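Nicotinate phosphoribosyltransferase (Vibrio cholerae, PDB 4HL7) probably catalyses the ATP-dependent synthesis of nicotinate D-ribonucleotide from nicotinate and 5-phosphoribosyl 1-diphosphate, a step of NAD(+) biosynthesis. Local coordinates at residues A29-Y34 with S124-I129; S38-L43 with L377-G382; G382-K387 with C397-F402. All coordinates share one frame; numbering follows the deposited sequence.

Contact 1 (A29-Y34 with S124-I129); sequences AIHHFY and SWRDTI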
ATOM      1  N   ALA A  29     -15.506  -3.144  -4.734  1.00 16.27           N
ATOM      2  CA  ALA A  29     -16.111  -4.069  -3.769  1.00 16.26           C
ATOM      3  C   ALA A  29     -16.949  -3.305  -2.753  1.00 17.03           C
ATOM      4  O   ALA A  29     -18.037  -3.717  -2.337  1.00 15.28           O
ATOM      5  CB  ALA A  29     -15.033  -4.896  -3.038  1.00 16.45           C
ATOM      6  N   ILE A  30     -16.472  -2.126  -2.410  1.00 14.92           N
ATOM      7  CA  ILE A  30     -17.183  -1.241  -1.419  1.00 15.03           C
ATOM      8  C   ILE A  30     -18.457  -0.698  -2.111  1.00 15.58           C
ATOM      9  O   ILE A  30     -19.556  -0.633  -1.486  1.00 15.11           O
ATOM     10  CB  ILE A  30     -16.269  -0.067  -0.981  1.00 15.17           C
ATOM     11  CG1 ILE A  30     -15.115  -0.637  -0.138  1.00 16.69           C
ATOM     12  CG2 ILE A  30     -17.045   0.988  -0.127  1.00 16.99           C
ATOM     13  CD1 ILE A  30     -13.915   0.314  -0.096  1.00 15.58           C
ATOM     14  N   HIS A  31     -18.337  -0.329  -3.373  1.00 15.79           N
ATOM     15  CA  HIS A  31     -19.510   0.136  -4.187  1.00 17.63           C
ATOM     16  C   HIS A  31     -20.607  -0.922  -4.164  1.00 18.11           C
ATOM     17  O   HIS A  31     -21.790  -0.611  -3.991  1.00 17.59           O
ATOM     18  CB  HIS A  31     -19.022   0.464  -5.616  1.00 17.37           C
ATOM     19  CG  HIS A  31     -20.085   0.617  -6.636  1.00 19.58           C
ATOM     20  ND1 HIS A  31     -20.646   1.815  -6.929  1.00 19.80           N
ATOM     21  CD2 HIS A  31     -20.642  -0.311  -7.535  1.00 19.04           C
ATOM     22  CE1 HIS A  31     -21.541   1.661  -7.932  1.00 21.47           C
ATOM     23  NE2 HIS A  31     -21.535   0.362  -8.301  1.00 23.02           N
ATOM     24  N   HIS A  32     -20.197  -2.169  -4.309  1.00 17.01           N
ATOM     25  CA  HIS A  32     -21.132  -3.269  -4.414  1.00 18.04           C
ATOM     26  C   HIS A  32     -21.783  -3.599  -3.099  1.00 17.82           C
ATOM     27  O   HIS A  32     -23.033  -3.719  -3.029  1.00 18.31           O
ATOM     28  CB  HIS A  32     -20.389  -4.498  -4.977  1.00 20.00           C
ATOM     29  CG  HIS A  32     -21.309  -5.647  -5.271  1.00 21.29           C
ATOM     30  ND1 HIS A  32     -22.037  -5.722  -6.419  1.00 26.13           N
ATOM     31  CD2 HIS A  32     -21.656  -6.756  -4.499  1.00 22.42           C
ATOM     32  CE1 HIS A  32     -22.796  -6.836  -6.387  1.00 27.55           C
ATOM     33  NE2 HIS A  32     -22.585  -7.456  -5.196  1.00 26.18           N
ATOM     34  N   PHE A  33     -21.004  -3.734  -2.027  1.00 15.30           N
ATOM     35  CA  PHE A  33     -21.513  -4.280  -0.737  1.00 14.73           C
ATOM     36  C   PHE A  33     -21.870  -3.195   0.292  1.00 15.10           C
ATOM     37  O   PHE A  33     -22.666  -3.443   1.218  1.00 15.64           O
ATOM     38  CB  PHE A  33     -20.467  -5.255  -0.110  1.00 17.40           C
ATOM     39  CG  PHE A  33     -20.434  -6.616  -0.774  1.00 18.49           C
ATOM     40  CD1 PHE A  33     -21.581  -7.389  -0.818  1.00 21.80           C
ATOM     41  CD2 PHE A  33     -19.224  -7.154  -1.270  1.00 20.48           C
ATOM     42  CE1 PHE A  33     -21.563  -8.653  -1.411  1.00 24.93           C
ATOM     43  CE2 PHE A  33     -19.188  -8.416  -1.863  1.00 20.53           C
ATOM     44  CZ  PHE A  33     -20.361  -9.158  -1.929  1.00 22.49           C
ATOM     45  N   TYR A  34     -21.175  -2.068   0.220  1.00 14.36           N
ATOM     46  CA  TYR A  34     -21.132  -1.097   1.342  1.00 14.79           C
ATOM     47  C   TYR A  34     -21.271   0.342   0.835  1.00 15.26           C
ATOM     48  O   TYR A  34     -20.555   1.236   1.268  1.00 14.85           O
ATOM     49  CB  TYR A  34     -19.794  -1.239   2.156  1.00 15.58           C
ATOM     50  CG  TYR A  34     -19.567  -2.648   2.637  1.00 17.10           C
ATOM     51  CD1 TYR A  34     -18.384  -3.325   2.322  1.00 15.75           C
ATOM     52  CD2 TYR A  34     -20.515  -3.273   3.442  1.00 17.25           C
ATOM     53  CE1 TYR A  34     -18.206  -4.668   2.697  1.00 16.36           C
ATOM     54  CE2 TYR A  34     -20.380  -4.602   3.832  1.00 19.63           C
ATOM     55  CZ  TYR A  34     -19.194  -5.271   3.468  1.00 16.78           C
ATOM     56  OH  TYR A  34     -19.008  -6.577   3.871  1.00 18.28           O
ATOM     57  N   SER A 124     -18.051   8.846   2.837  1.00 15.01           N
ATOM     58  CA  SER A 124     -18.324   7.442   2.517  1.00 14.84           C
ATOM     59  C   SER A 124     -17.031   6.728   2.192  1.00 13.12           C
ATOM     60  O   SER A 124     -16.083   7.300   1.643  1.00 13.27           O
ATOM     61  CB  SER A 124     -19.317   7.273   1.354  1.00 17.76           C
ATOM     62  OG  SER A 124     -18.760   7.614   0.121  1.00 18.21           O
ATOM     63  N   TRP A 125     -16.995   5.462   2.490  1.00 13.36           N
ATOM     64  CA  TRP A 125     -15.841   4.630   2.154  1.00 13.80           C
ATOM     65  C   TRP A 125     -15.626   4.615   0.659  1.00 15.12           C
ATOM     66  O   TRP A 125     -14.494   4.808   0.192  1.00 14.55           O
ATOM     67  CB  TRP A 125     -16.108   3.234   2.731  1.00 13.42           C
ATOM     68  CG  TRP A 125     -14.899   2.377   2.875  1.00 13.81           C
ATOM     69  CD1 TRP A 125     -13.539   2.723   2.736  1.00 13.54           C
ATOM     70  CD2 TRP A 125     -14.907   0.976   3.280  1.00 14.23           C
ATOM     71  NE1 TRP A 125     -12.729   1.599   3.020  1.00 15.20           N
ATOM     72  CE2 TRP A 125     -13.502   0.548   3.360  1.00 15.37           C
ATOM     73  CE3 TRP A 125     -15.910   0.068   3.582  1.00 15.87           C
ATOM     74  CZ2 TRP A 125     -13.155  -0.761   3.696  1.00 15.10           C
ATOM     75  CZ3 TRP A 125     -15.538  -1.258   3.961  1.00 14.34           C
ATOM     76  CH2 TRP A 125     -14.202  -1.648   3.999  1.00 16.96           C
ATOM     77  N   ARG A 126     -16.717   4.489  -0.134  1.00 14.27           N
ATOM     78  CA  ARG A 126     -16.550   4.481  -1.594  1.00 15.03           C
ATOM     79  C   ARG A 126     -15.960   5.829  -2.126  1.00 16.15           C
ATOM     80  O   ARG A 126     -15.160   5.833  -3.012  1.00 17.89           O
ATOM     81  CB  ARG A 126     -17.884   4.227  -2.263  1.00 17.97           C
ATOM     82  CG  ARG A 126     -17.819   4.100  -3.804  1.00 22.30           C
ATOM     83  CD  ARG A 126     -19.161   4.564  -4.395  1.00 24.73           C
ATOM     84  NE  ARG A 126     -19.224   4.324  -5.837  1.00 26.94           N
ATOM     85  CZ  ARG A 126     -19.041   5.234  -6.777  1.00 26.55           C
ATOM     86  NH1 ARG A 126     -18.859   6.520  -6.481  1.00 23.14           N
ATOM     87  NH2 ARG A 126     -19.100   4.842  -8.033  1.00 25.18           N
ATOM     88  N   ASP A 127     -16.367   6.935  -1.564  1.00 15.44           N
ATOM     89  CA  ASP A 127     -15.971   8.232  -2.071  1.00 16.99           C
ATOM     90  C   ASP A 127     -14.628   8.754  -1.556  1.00 15.95           C
ATOM     91  O   ASP A 127     -14.066   9.730  -2.132  1.00 17.67           O
ATOM     92  CB  ASP A 127     -17.067   9.200  -1.853  1.00 18.99           C
ATOM     93  CG  ASP A 127     -18.339   8.796  -2.684  1.00 22.46           C
ATOM     94  OD1 ASP A 127     -19.348   9.355  -2.432  1.00 24.55           O
ATOM     95  OD2 ASP A 127     -18.258   7.870  -3.532  1.00 26.69           O
ATOM     96  N   THR A 128     -14.108   8.090  -0.534  1.00 14.95           N
ATOM     97  CA  THR A 128     -12.836   8.555   0.105  1.00 14.64           C
ATOM     98  C   THR A 128     -11.688   7.568  -0.085  1.00 14.43           C
ATOM     99  O   THR A 128     -10.533   7.926   0.192  1.00 14.13           O
ATOM    100  CB  THR A 128     -12.977   8.905   1.592  1.00 14.91           C
ATOM    101  OG1 THR A 128     -13.373   7.763   2.357  1.00 15.37           O
ATOM    102  CG2 THR A 128     -13.976  10.099   1.820  1.00 15.34           C
ATOM    103  N   ILE A 129     -12.010   6.340  -0.502  1.00 14.75           N
ATOM    104  CA  ILE A 129     -10.961   5.303  -0.559  1.00 16.73           C
ATOM    105  C   ILE A 129      -9.810   5.681  -1.523  1.00 16.74           C
ATOM    106  O   ILE A 129      -8.664   5.328  -1.294  1.00 17.94           O
ATOM    107  CB  ILE A 129     -11.511   3.883  -0.853  1.00 17.46           C
ATOM    108  CG1 ILE A 129     -10.340   2.860  -0.806  1.00 19.12           C
ATOM    109  CG2 ILE A 129     -12.164   3.823  -2.202  1.00 18.11           C
ATOM    110  CD1 ILE A 129     -10.753   1.465  -0.548  1.00 18.81           C
TER
HETATM  111  O   HOH W   1     -19.269   3.682   1.161  1.00 16.48           O

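Contact 2 (S38-L43 with L377-G382); sequences SVRYEL and LAECQG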
ATOM      1  N   SER A  38     -19.583   4.682   6.131  1.00 14.92           N
ATOM      2  CA  SER A  38     -18.676   5.841   6.215  1.00 17.27           C
ATOM      3  C   SER A  38     -17.351   5.442   6.895  1.00 17.13           C
ATOM      4  O   SER A  38     -17.305   4.418   7.611  1.00 15.93           O
ATOM      5  CB  SER A  38     -19.331   6.930   7.015  1.00 19.16           C
ATOM      6  OG  SER A  38     -20.500   7.401   6.312  0.50 19.52           O
ATOM      7  N   VAL A  39     -16.326   6.253   6.725  1.00 15.92           N
ATOM      8  CA  VAL A  39     -15.016   5.944   7.331  1.00 15.72           C
ATOM      9  C   VAL A  39     -14.304   7.227   7.706  1.00 16.17           C
ATOM     10  O   VAL A  39     -14.684   8.328   7.241  1.00 16.14           O
ATOM     11  CB  VAL A  39     -14.070   5.105   6.383  1.00 15.21           C
ATOM     12  CG1 VAL A  39     -14.529   3.648   6.202  1.00 17.09           C
ATOM     13  CG2 VAL A  39     -13.903   5.764   5.017  1.00 15.40           C
ATOM     14  N   ARG A  40     -13.239   7.086   8.500  1.00 15.97           N
ATOM     15  CA  ARG A  40     -12.319   8.192   8.771  1.00 16.11           C
ATOM     16  C   ARG A  40     -10.913   7.636   8.672  1.00 15.88           C
ATOM     17  O   ARG A  40     -10.621   6.598   9.290  1.00 15.43           O
ATOM     18  CB  ARG A  40     -12.521   8.802  10.145  1.00 16.75           C
ATOM     19  CG  ARG A  40     -11.501   9.956  10.398  1.00 16.27           C
ATOM     20  CD  ARG A  40     -11.871  10.800  11.615  1.00 18.24           C
ATOM     21  NE  ARG A  40     -12.261   9.941  12.744  1.00 18.88           N
ATOM     22  CZ  ARG A  40     -11.374   9.432  13.585  1.00 20.79           C
ATOM     23  NH1 ARG A  40     -10.057   9.652  13.413  1.00 18.31           N
ATOM     24  NH2 ARG A  40     -11.780   8.685  14.558  1.00 20.30           N
ATOM     25  N   TYR A  41     -10.063   8.300   7.878  1.00 17.32           N
ATOM     26  CA  TYR A  41      -8.620   7.953   7.820  1.00 16.04           C
ATOM     27  C   TYR A  41      -7.837   9.031   8.491  1.00 17.66           C
ATOM     28  O   TYR A  41      -8.228  10.233   8.431  1.00 16.43           O
ATOM     29  CB  TYR A  41      -8.102   7.948   6.395  1.00 16.64           C
ATOM     30  CG  TYR A  41      -8.734   6.933   5.429  1.00 17.34           C
ATOM     31  CD1 TYR A  41      -8.213   5.638   5.304  1.00 17.27           C
ATOM     32  CD2 TYR A  41      -9.924   7.250   4.717  1.00 18.80           C
ATOM     33  CE1 TYR A  41      -8.756   4.726   4.367  1.00 17.29           C
ATOM     34  CE2 TYR A  41     -10.490   6.341   3.808  1.00 16.87           C
ATOM     35  CZ  TYR A  41      -9.928   5.075   3.656  1.00 17.32           C
ATOM     36  OH  TYR A  41     -10.512   4.186   2.731  1.00 17.59           O
ATOM     37  N   GLU A  42      -6.654   8.655   9.021  1.00 15.89           N
ATOM     38  CA  GLU A  42      -5.780   9.640   9.645  1.00 18.34           C
ATOM     39  C   GLU A  42      -4.378   9.502   9.119  1.00 18.82           C
ATOM     40  O   GLU A  42      -3.833   8.393   9.097  1.00 18.60           O
ATOM     41  CB  GLU A  42      -5.745   9.483  11.182  1.00 18.83           C
ATOM     42  CG  GLU A  42      -7.085   9.765  11.846  1.00 18.94           C
ATOM     43  CD  GLU A  42      -7.512  11.247  11.722  1.00 21.72           C
ATOM     44  OE1 GLU A  42      -8.730  11.500  11.955  1.00 20.86           O
ATOM     45  OE2 GLU A  42      -6.638  12.143  11.476  1.00 22.92           O
ATOM     46  N   LEU A  43      -3.788  10.619   8.716  1.00 19.81           N
ATOM     47  CA  LEU A  43      -2.424  10.549   8.245  1.00 23.47           C
ATOM     48  C   LEU A  43      -1.587  11.401   9.134  1.00 26.55           C
ATOM     49  O   LEU A  43      -2.008  12.467   9.579  1.00 29.52           O
ATOM     50  CB  LEU A  43      -2.269  11.044   6.804  1.00 26.65           C
ATOM     51  CG  LEU A  43      -2.965  10.243   5.699  1.00 29.08           C
ATOM     52  CD1 LEU A  43      -4.407  10.724   5.589  1.00 31.89           C
ATOM     53  CD2 LEU A  43      -2.256  10.364   4.351  1.00 29.86           C
ATOM     54  N   LEU A 377      -6.685   3.637   8.542  1.00 18.06           N
ATOM     55  CA  LEU A 377      -8.135   3.659   8.686  1.00 17.02           C
ATOM     56  C   LEU A 377      -8.394   3.680  10.179  1.00 18.12           C
ATOM     57  O   LEU A 377      -7.935   2.796  10.908  1.00 17.45           O
ATOM     58  CB  LEU A 377      -8.743   2.392   8.025  1.00 17.41           C
ATOM     59  CG  LEU A 377     -10.261   2.279   8.277  1.00 17.60           C
ATOM     60  CD1 LEU A 377     -10.952   3.385   7.504  1.00 15.97           C
ATOM     61  CD2 LEU A 377     -10.764   0.901   7.808  1.00 15.74           C
ATOM     62  N   ALA A 378      -9.041   4.738  10.652  1.00 16.70           N
ATOM     63  CA  ALA A 378      -9.229   4.943  12.095  1.00 16.37           C
ATOM     64  C   ALA A 378     -10.587   4.417  12.526  1.00 16.89           C
ATOM     65  O   ALA A 378     -10.739   4.010  13.643  1.00 17.01           O
ATOM     66  CB  ALA A 378      -9.140   6.413  12.455  1.00 17.98           C
ATOM     67  N   GLU A 379     -11.581   4.505  11.647  1.00 16.41           N
ATOM     68  CA  GLU A 379     -12.958   4.364  12.080  1.00 18.02           C
ATOM     69  C   GLU A 379     -13.808   3.954  10.884  1.00 17.33           C
ATOM     70  O   GLU A 379     -13.564   4.385   9.768  1.00 16.73           O
ATOM     71  CB  GLU A 379     -13.457   5.742  12.564  1.00 21.20           C
ATOM     72  CG  GLU A 379     -14.799   5.767  13.229  1.00 23.44           C
ATOM     73  CD  GLU A 379     -15.163   7.192  13.650  1.00 29.83           C
ATOM     74  OE1 GLU A 379     -14.657   7.636  14.697  1.00 34.52           O
ATOM     75  OE2 GLU A 379     -15.899   7.881  12.902  1.00 31.93           O
ATOM     76  N   CYS A 380     -14.844   3.175  11.145  1.00 15.80           N
ATOM     77  CA  CYS A 380     -15.765   2.731  10.097  1.00 14.80           C
ATOM     78  C   CYS A 380     -17.156   2.635  10.733  1.00 15.17           C
ATOM     79  O   CYS A 380     -17.309   2.041  11.818  1.00 15.82           O
ATOM     80  CB  CYS A 380     -15.345   1.347   9.633  1.00 15.10           C
ATOM     81  SG  CYS A 380     -16.385   0.655   8.322  1.00 17.77           S
ATOM     82  N   GLN A 381     -18.155   3.233  10.063  1.00 16.89           N
ATOM     83  CA  GLN A 381     -19.517   3.366  10.630  1.00 19.42           C
ATOM     84  C   GLN A 381     -19.484   3.933  12.018  1.00 18.66           C
ATOM     85  O   GLN A 381     -20.283   3.546  12.879  1.00 20.77           O
ATOM     86  CB  GLN A 381     -20.259   2.003  10.637  1.00 21.02           C
ATOM     87  CG  GLN A 381     -20.630   1.484   9.281  1.00 23.35           C
ATOM     88  CD  GLN A 381     -21.569   2.404   8.542  1.00 26.24           C
ATOM     89  OE1 GLN A 381     -21.179   3.496   8.138  1.00 23.22           O
ATOM     90  NE2 GLN A 381     -22.835   1.996   8.408  1.00 24.15           N
ATOM     91  N   GLY A 382     -18.565   4.879  12.242  1.00 18.48           N
ATOM     92  CA  GLY A 382     -18.445   5.548  13.540  1.00 21.09           C
ATOM     93  C   GLY A 382     -17.883   4.682  14.657  1.00 18.88           C
ATOM     94  O   GLY A 382     -18.007   5.038  15.833  1.00 21.91           O
TER
HETATM   95  O   HOH W   2     -22.728   5.669   7.377  1.00 32.80           O
HETATM   96  O   HOH W   3     -15.322  10.494  12.633  1.00 44.75           O

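Contact 3 (G382-K387 with C397-F402); sequences GRPVAK and CEDPIF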
ATOM      1  N   GLY A 382     -18.565   4.879  12.242  1.00 18.48           N
ATOM      2  CA  GLY A 382     -18.445   5.548  13.540  1.00 21.09           C
ATOM      3  C   GLY A 382     -17.883   4.682  14.657  1.00 18.88           C
ATOM      4  O   GLY A 382     -18.007   5.038  15.833  1.00 21.91           O
ATOM      5  N   ARG A 383     -17.337   3.530  14.295  1.00 17.21           N
ATOM      6  CA  ARG A 383     -16.798   2.553  15.271  1.00 17.47           C
ATOM      7  C   ARG A 383     -15.295   2.425  15.070  1.00 16.55           C
ATOM      8  O   ARG A 383     -14.826   2.491  13.924  1.00 14.60           O
ATOM      9  CB  ARG A 383     -17.453   1.162  15.046  1.00 17.55           C
ATOM     10  CG  ARG A 383     -19.002   1.190  15.145  1.00 17.50           C
ATOM     11  CD  ARG A 383     -19.692   0.242  14.148  1.00 17.41           C
ATOM     12  NE  ARG A 383     -21.101   0.621  13.994  1.00 17.67           N
ATOM     13  CZ  ARG A 383     -22.030  -0.183  13.482  1.00 19.27           C
ATOM     14  NH1 ARG A 383     -21.707  -1.401  13.096  1.00 17.45           N
ATOM     15  NH2 ARG A 383     -23.291   0.243  13.367  1.00 19.42           N
ATOM     16  N   PRO A 384     -14.544   2.182  16.154  1.00 17.14           N
ATOM     17  CA  PRO A 384     -13.095   2.001  15.962  1.00 17.24           C
ATOM     18  C   PRO A 384     -12.771   0.722  15.202  1.00 16.77           C
ATOM     19  O   PRO A 384     -13.533  -0.278  15.291  1.00 16.98           O
ATOM     20  CB  PRO A 384     -12.517   1.838  17.406  1.00 19.30           C
ATOM     21  CG  PRO A 384     -13.668   1.981  18.336  1.00 18.23           C
ATOM     22  CD  PRO A 384     -14.974   1.937  17.540  1.00 17.71           C
ATOM     23  N   VAL A 385     -11.618   0.695  14.549  1.00 15.13           N
ATOM     24  CA  VAL A 385     -11.107  -0.541  13.920  1.00 14.62           C
ATOM     25  C   VAL A 385      -9.593  -0.551  14.187  1.00 15.46           C
ATOM     26  O   VAL A 385      -9.024   0.472  14.571  1.00 16.48           O
ATOM     27  CB  VAL A 385     -11.393  -0.599  12.396  1.00 14.29           C
ATOM     28  CG1 VAL A 385     -12.907  -0.566  12.122  1.00 14.09           C
ATOM     29  CG2 VAL A 385     -10.638   0.540  11.664  1.00 15.09           C
ATOM     30  N   ALA A 386      -8.965  -1.702  14.071  1.00 15.19           N
ATOM     31  CA  ALA A 386      -7.539  -1.791  14.490  1.00 15.30           C
ATOM     32  C   ALA A 386      -6.735  -2.739  13.647  1.00 16.96           C
ATOM     33  O   ALA A 386      -7.265  -3.659  13.068  1.00 16.12           O
ATOM     34  CB  ALA A 386      -7.419  -2.207  15.928  1.00 14.70           C
ATOM     35  N   LYS A 387      -5.432  -2.470  13.574  1.00 17.70           N
ATOM     36  CA  LYS A 387      -4.515  -3.425  13.000  1.00 19.13           C
ATOM     37  C   LYS A 387      -3.545  -3.823  14.088  1.00 20.63           C
ATOM     38  O   LYS A 387      -3.045  -2.980  14.834  1.00 20.21           O
ATOM     39  CB  LYS A 387      -3.716  -2.822  11.847  1.00 20.40           C
ATOM     40  CG  LYS A 387      -2.756  -3.802  11.216  1.00 23.22           C
ATOM     41  CD  LYS A 387      -2.100  -3.151  10.029  1.00 30.32           C
ATOM     42  CE  LYS A 387      -0.766  -3.776   9.776  1.00 32.69           C
ATOM     43  NZ  LYS A 387       0.017  -2.807   8.968  1.00 36.06           N
ATOM     44  N   CYS A 397      -4.738   1.567  17.280  1.00 31.31           N
ATOM     45  CA  CYS A 397      -6.176   1.829  17.522  1.00 27.97           C
ATOM     46  C   CYS A 397      -6.328   3.108  18.364  1.00 27.48           C
ATOM     47  O   CYS A 397      -5.564   3.328  19.299  1.00 31.15           O
ATOM     48  CB  CYS A 397      -6.807   0.657  18.254  1.00 24.81           C
ATOM     49  SG  CYS A 397      -8.592   0.802  18.235  1.00 23.90           S
ATOM     50  N   GLU A 398      -7.341   3.938  18.052  1.00 24.46           N
ATOM     51  CA  GLU A 398      -7.633   5.136  18.836  1.00 24.55           C
ATOM     52  C   GLU A 398      -8.317   4.814  20.163  1.00 24.25           C
ATOM     53  O   GLU A 398      -8.368   5.639  21.037  1.00 24.13           O
ATOM     54  CB  GLU A 398      -8.551   6.028  18.027  1.00 23.37           C
ATOM     55  CG  GLU A 398      -7.831   6.742  16.914  1.00 25.58           C
ATOM     56  CD  GLU A 398      -8.723   7.705  16.149  1.00 27.72           C
ATOM     57  OE1 GLU A 398      -9.938   7.719  16.386  1.00 29.99           O
ATOM     58  OE2 GLU A 398      -8.200   8.406  15.265  1.00 26.26           O
ATOM     59  N   ASP A 399      -8.865   3.596  20.289  1.00 19.67           N
ATOM     60  CA  ASP A 399      -9.707   3.222  21.439  1.00 19.31           C
ATOM     61  C   ASP A 399      -9.039   2.017  22.081  1.00 19.13           C
ATOM     62  O   ASP A 399      -9.040   0.887  21.525  1.00 18.05           O
ATOM     63  CB  ASP A 399     -11.141   2.885  20.939  1.00 20.39           C
ATOM     64  CG  ASP A 399     -12.138   2.598  22.072  1.00 24.18           C
ATOM     65  OD1 ASP A 399     -11.739   2.125  23.114  1.00 26.60           O
ATOM     66  OD2 ASP A 399     -13.342   2.912  21.926  1.00 29.75           O
ATOM     67  N   PRO A 400      -8.375   2.237  23.211  1.00 19.52           N
ATOM     68  CA  PRO A 400      -7.609   1.091  23.727  1.00 18.75           C
ATOM     69  C   PRO A 400      -8.514  -0.064  24.254  1.00 19.26           C
ATOM     70  O   PRO A 400      -8.089  -1.235  24.282  1.00 18.13           O
ATOM     71  CB  PRO A 400      -6.805   1.702  24.887  1.00 20.25           C
ATOM     72  CG  PRO A 400      -7.574   2.918  25.298  1.00 22.29           C
ATOM     73  CD  PRO A 400      -8.110   3.471  23.976  1.00 19.96           C
ATOM     74  N   ILE A 401      -9.730   0.267  24.664  1.00 17.77           N
ATOM     75  CA  ILE A 401     -10.703  -0.796  25.098  1.00 17.38           C
ATOM     76  C   ILE A 401     -11.119  -1.641  23.909  1.00 16.44           C
ATOM     77  O   ILE A 401     -11.196  -2.879  23.985  1.00 15.24           O
ATOM     78  CB  ILE A 401     -11.936  -0.207  25.808  1.00 18.32           C
ATOM     79  CG1 ILE A 401     -11.512   0.621  27.014  1.00 19.45           C
ATOM     80  CG2 ILE A 401     -12.967  -1.310  26.147  1.00 19.51           C
ATOM     81  CD1 ILE A 401     -12.635   1.352  27.792  1.00 21.77           C
ATOM     82  N   PHE A 402     -11.463  -1.015  22.815  1.00 14.57           N
ATOM     83  CA  PHE A 402     -11.690  -1.782  21.568  1.00 15.62           C
ATOM     84  C   PHE A 402     -10.531  -2.730  21.205  1.00 15.15           C
ATOM     85  O   PHE A 402     -10.737  -3.927  20.852  1.00 14.22           O
ATOM     86  CB  PHE A 402     -12.018  -0.862  20.390  1.00 15.63           C
ATOM     87  CG  PHE A 402     -12.276  -1.585  19.131  1.00 15.18           C
ATOM     88  CD1 PHE A 402     -13.598  -1.999  18.802  1.00 16.77           C
ATOM     89  CD2 PHE A 402     -11.244  -1.894  18.263  1.00 16.82           C
ATOM     90  CE1 PHE A 402     -13.813  -2.751  17.616  1.00 16.00           C
ATOM     91  CE2 PHE A 402     -11.462  -2.632  17.077  1.00 15.41           C
ATOM     92  CZ  PHE A 402     -12.761  -3.045  16.765  1.00 15.90           C
TER
HETATM   93  O   HOH W   4      -9.057   3.439  15.741  1.00 35.18           O

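Contact 1 (A29-Y34 with S124-I129)
Ile30 lays its side chain across the indole of Trp125, the two crossing at about a right angle. Its CD1 methyl sits over the five-membered ring, 3.4 Å from the ring centroid and only 7° off the normal, a CH-pi contact made nearly straight down onto the face. CG1 lies farther along the same ring system, close to CD2 and CE3. The other branch, CG2, is anti to the backbone N of Ile30 and turns to the start of helix 125-128, where it meets Arg126 N at 3.5 Å. Packing is tight at the far end of the isoleucine, where Ile30 CD1 lies 3.4 Å from Ile129 CD1. Tyr34 adds a looser apolar touch as its CD1 approaches Trp125 CZ3 at 3.9 Å, the two side chains lying side by side.

Polar contacts flank this apolar patch. Arg126 runs extended out to NE, which donates to His31 ND1 (3.1 Å, 155°) close to the imidazole plane; ND1 therefore acts as an acceptor here. The guanidinium is also held by a salt bridge from NH1 to Asp127 OD2. A water joins the backbones, accepting from Arg126 N and donating to Tyr34 O, just where helix 21-33 ends. Ser124 OG caps the other helix by accepting from Asp127 N.

The contact thus packs the last turn of helix 21-33 against the short helix 125-128. Trp125 also rests on Val39 and Tyr41 of strand 38-46, and its NE1 donates to Glu233 of helix 232-241. From that helix, Trp234 touches Ile30 and His238 NE2 hydrogen-bonds to Tyr34 OH.

Contact 2 (S38-L43 with L377-G382)
Arg40 and Glu379 face each other as a hydrogen-bonded pair of two antiparallel strands and join through both backbone and side chains. Arg40 N donates to Glu379 O at 3.0 Å. Arg40 O takes two donors, Ala378 N at 2.8 Å and Glu379 N at 3.3 Å, because Ala378 and Glu379 both stand opposite it in a classic beta bulge that shifts the register by one residue. On the sheet face that carries Arg40 and Glu379, Arg40 NH2 makes a salt bridge to Glu379 OE1 (3.1 Å). The oxygen lies at the edge of the guanidinium, yet the nitrogen reaches it from above the carboxylate plane, the two planes standing 86° apart. Ala378 CB covers one guanidinium face.

On the opposite face, which carries Val39, Tyr41, Leu377 and Cys380, Leu377 CD1 packs against Val39 CB at 3.7 Å and lies over one face of the Tyr41 ring, offset toward its rim. At the start of strand 38-46, just past the end of strand 372-380, Ser38 N donates to Gln381 OE1 (2.8 Å, 164°) while Ser38 O accepts from Gln381 N; backbone and side chain of Gln381 together grip Ser38.

A second shell fixes the arginine. Arg40 bends at chi3 (45°), which sets NE, and a salt bridge joins Arg40 NH1 to Glu42 OE1 (2.7 Å). One water links NE to Glu379 OE2, while Glu398 supplies a further salt bridge to NH2.

Strand 38-46 lies between strands 116-122 and 372-380 in the antiparallel sheet. Thr128 of helix 125-128 packs on Val39 and Tyr41, and helix 232-241 touches Leu377 and Cys380, its Glu233 OE1 hydrogen-bonding to Tyr41 OH.

Contact 3 (G382-K387 with C397-F402)
The Phe402 ring takes the backbone carbonyl of Pro384 on one face: Pro384 O stands 3.2 Å above the ring plane, toward the rim, with CZ its nearest atom. Pro384 CB lies over the same ring in a CH-pi contact, 4.2 Å from the centroid and 25° off the normal, and approaches Phe402 CG at 3.8 Å. Val385 CA and Ala386 N come to CE2 obliquely. Phe402 CG is anti to the backbone N (chi1 -179°), and the ring lies against Pro384.

Asp399 flanks the same proline, its CB and OD2 each 3.7 Å from Pro384 CG. Farther along, Ala386 CB meets Cys397 CB at 3.7 Å. No direct hydrogen bond joins the two segments; one water lies between Val385 O and Glu398 N.

Asp399 also takes the N-cap position of helix 400-409. Its OD1 accepts from Phe402 N (3.2 Å, 172°), from above the carboxylate plane, and weakly from Ile401 N, while Asp399 N donates to Cys397 SG. The result is an N-capped helix start, with Asp399 as N-cap and Pro400 in the first turn, and it packs that turn of helix 400-409 onto strand 383-384 and the two residues after it.

Contacts 2 and 3 are joined through one antiparallel sheet: their centres lie about 10 Å apart, they share Gly382, and strands 372-380 and 383-384 are neighbours in it. Contact 1 packs beside that sheet, its centre about 12 Å from that of contact 2 and about 20 Å from that of contact 3, which it does not touch. Trp125, Thr128 and Ile129 bear on Val39 and Tyr41, while Glu398 of contact 3 reaches contact 2 through its salt bridge to Arg40. Along the chain the segments of contacts 1 and 2 alternate, and contact 3 follows both. Contact 2 pairs the N-terminal family region with the later TIM-barrel-clan region, so residues more than 330 positions apart build a single sheet.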